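Local coordinates for protein ANGPTL4 C-terminal chain (Homo sapiens, PDB 6U1U) that is the C-terminal fibrinogen-like domain of a secreted protein that inactivates lipoprotein lipase and so regulates triglyceride clearance from the blood, at residues A59-F64 / G110-A115. Residues are numbered along the deposited sequence; the frame is centred on the assembly and turned at random.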
loop_
_atom_site.group_PDB
_atom_site.type_symbol
_atom_site.label_atom_id
_atom_site.label_comp_id
_atom_site.label_asym_id
_atom_site.label_seq_id
_atom_site.Cartn_x
_atom_site.Cartn_y
_atom_site.Cartn_z
ATOM N N ALA A 59 8.144 -12.137 -1.080
ATOM C CA ALA A 59 6.963 -11.992 -1.914
ATOM C C ALA A 59 6.487 -10.548 -1.926
ATOM O O ALA A 59 6.004 -10.054 -2.948
ATOM C CB ALA A 59 5.836 -12.885 -1.415
ATOM N N TYR A 60 6.573 -9.864 -0.775
ATOM C CA TYR A 60 6.165 -8.459 -0.776
ATOM C C TYR A 60 7.168 -7.610 -1.536
ATOM O O TYR A 60 6.815 -6.550 -2.066
ATOM C CB TYR A 60 5.995 -7.944 0.675
ATOM C CG TYR A 60 4.575 -8.198 1.127
ATOM C CD1 TYR A 60 3.546 -7.292 0.790
ATOM C CD2 TYR A 60 4.240 -9.348 1.812
ATOM C CE1 TYR A 60 2.223 -7.536 1.133
ATOM C CE2 TYR A 60 2.902 -9.585 2.172
ATOM C CZ TYR A 60 1.908 -8.671 1.829
ATOM O OH TYR A 60 0.573 -8.916 2.173
ATOM N N LYS A 61 8.419 -8.063 -1.584
ATOM C CA LYS A 61 9.444 -7.355 -2.354
ATOM C C LYS A 61 9.210 -7.515 -3.853
ATOM O O LYS A 61 9.297 -6.540 -4.622
ATOM C CB LYS A 61 10.832 -7.897 -1.993
ATOM C CG LYS A 61 11.915 -7.215 -2.807
ATOM C CD LYS A 61 13.328 -7.807 -2.530
ATOM C CE LYS A 61 14.392 -7.164 -3.430
ATOM N NZ LYS A 61 15.775 -7.791 -3.225
ATOM N N ALA A 62 8.943 -8.763 -4.297
ATOM C CA ALA A 62 8.839 -9.057 -5.726
ATOM C C ALA A 62 7.455 -8.786 -6.301
ATOM O O ALA A 62 7.331 -8.537 -7.509
ATOM C CB ALA A 62 9.161 -10.534 -5.976
ATOM N N GLY A 63 6.417 -8.873 -5.479
ATOM C CA GLY A 63 5.049 -8.761 -5.956
ATOM C C GLY A 63 4.384 -10.130 -6.066
ATOM O O GLY A 63 5.047 -11.175 -6.185
ATOM N N PHE A 64 3.049 -10.123 -6.035
ATOM C CA PHE A 64 2.284 -11.366 -6.108
ATOM C C PHE A 64 0.837 -11.069 -6.477
ATOM O O PHE A 64 0.368 -9.924 -6.406
ATOM C CB PHE A 64 2.345 -12.165 -4.797
ATOM C CG PHE A 64 1.831 -11.407 -3.583
ATOM C CD1 PHE A 64 0.476 -11.422 -3.282
ATOM C CD2 PHE A 64 2.706 -10.745 -2.742
ATOM C CE1 PHE A 64 -0.020 -10.733 -2.180
ATOM C CE2 PHE A 64 2.222 -10.039 -1.617
ATOM C CZ PHE A 64 0.867 -10.048 -1.333
ATOM N N GLY A 110 11.544 4.876 0.514
ATOM C CA GLY A 110 12.920 4.435 0.451
ATOM C C GLY A 110 13.083 3.082 -0.231
ATOM O O GLY A 110 12.128 2.337 -0.448
ATOM N N GLY A 111 14.331 2.763 -0.588
ATOM C CA GLY A 111 14.649 1.484 -1.183
ATOM C C GLY A 111 14.829 0.372 -0.156
ATOM O O GLY A 111 14.543 0.521 1.036
ATOM N N GLU A 112 15.338 -0.771 -0.639
ATOM C CA GLU A 112 15.372 -1.938 0.253
ATOM C C GLU A 112 16.341 -1.715 1.406
ATOM O O GLU A 112 16.138 -2.277 2.488
ATOM C CB GLU A 112 15.749 -3.246 -0.474
ATOM C CG GLU A 112 15.417 -4.463 0.438
ATOM C CD GLU A 112 15.709 -5.862 -0.125
ATOM O OE1 GLU A 112 15.242 -6.842 0.527
ATOM O OE2 GLU A 112 16.413 -5.990 -1.164
ATOM N N ASP A 113 17.346 -0.861 1.214
ATOM C CA ASP A 113 18.270 -0.545 2.307
ATOM C C ASP A 113 17.615 0.277 3.415
ATOM O O ASP A 113 18.240 0.471 4.464
ATOM C CB ASP A 113 19.495 0.193 1.760
ATOM C CG ASP A 113 19.147 1.521 1.132
ATOM O OD1 ASP A 113 18.035 1.665 0.554
ATOM O OD2 ASP A 113 19.990 2.442 1.207
ATOM N N THR A 114 16.379 0.762 3.209
ATOM C CA THR A 114 15.567 1.329 4.278
ATOM C C THR A 114 14.423 0.408 4.699
ATOM O O THR A 114 13.525 0.849 5.415
ATOM C CB THR A 114 14.971 2.679 3.864
ATOM O OG1 THR A 114 13.897 2.454 2.919
ATOM C CG2 THR A 114 16.004 3.590 3.259
ATOM N N ALA A 115 14.445 -0.865 4.296
ATOM C CA ALA A 115 13.281 -1.749 4.430
ATOM C C ALA A 115 12.048 -1.106 3.793
ATOM O O ALA A 115 10.945 -1.213 4.326
ATOM C CB ALA A 115 12.978 -2.128 5.889
HETATM O O HOH W 1 16.095 -9.394 -0.252
#
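Lys61 and Glu112 face each other where the last turn of helix 57-62 comes abreast of a short 3-10 turn in the loop between strands 100-109 and 118-120, their CA atoms 8.4 Å apart and the backbones themselves not touching. Of the residues in 59-64 and 110-115, only these two meet across the gap. The Lys61 chain runs out fully extended, CG trans to the backbone N (chi1 178°), and Glu112 is likewise straight; full extension brings NZ and the carboxylate together between the two backbones, where the side chains cross at about a right angle. The ammonium NZ of Lys61 donates to OE2 of Glu112 at 2.8 Å, a hydrogen-bonded salt bridge that reaches the carboxylate from above its plane, 36° out of it. Behind the charge, Lys61 CE rests 3.3 Å from Glu112 OE2, and its CD lies 3.7 Å from Glu112 OE1. A water donates to OE1 of Glu112 at 2.8 Å and takes only a weak, long bond from Lys61 NZ. OE1 also accepts from the indole NE1 of Trp57, at the start of the same helix, so both carboxylate oxygens are engaged, which probably limits rotation of the group. An alanine in place of Lys61 would probably leave OE2 of Glu112 without its charged mate and the helix with a weaker tie to the loop. The turn that carries Glu112 is held by Gly111 O, which accepts from both the backbone N of Thr114 (2.9 Å) and its OG1 (2.8 Å), the latter on a lone pair in the carbonyl plane, and by Ala115 N bonding to Glu112 O. Lys61 and Glu112 thus form a sequence-distant surface salt bridge that joins a helix to a strand-connecting loop of the fibrinogen C-terminal globular fold.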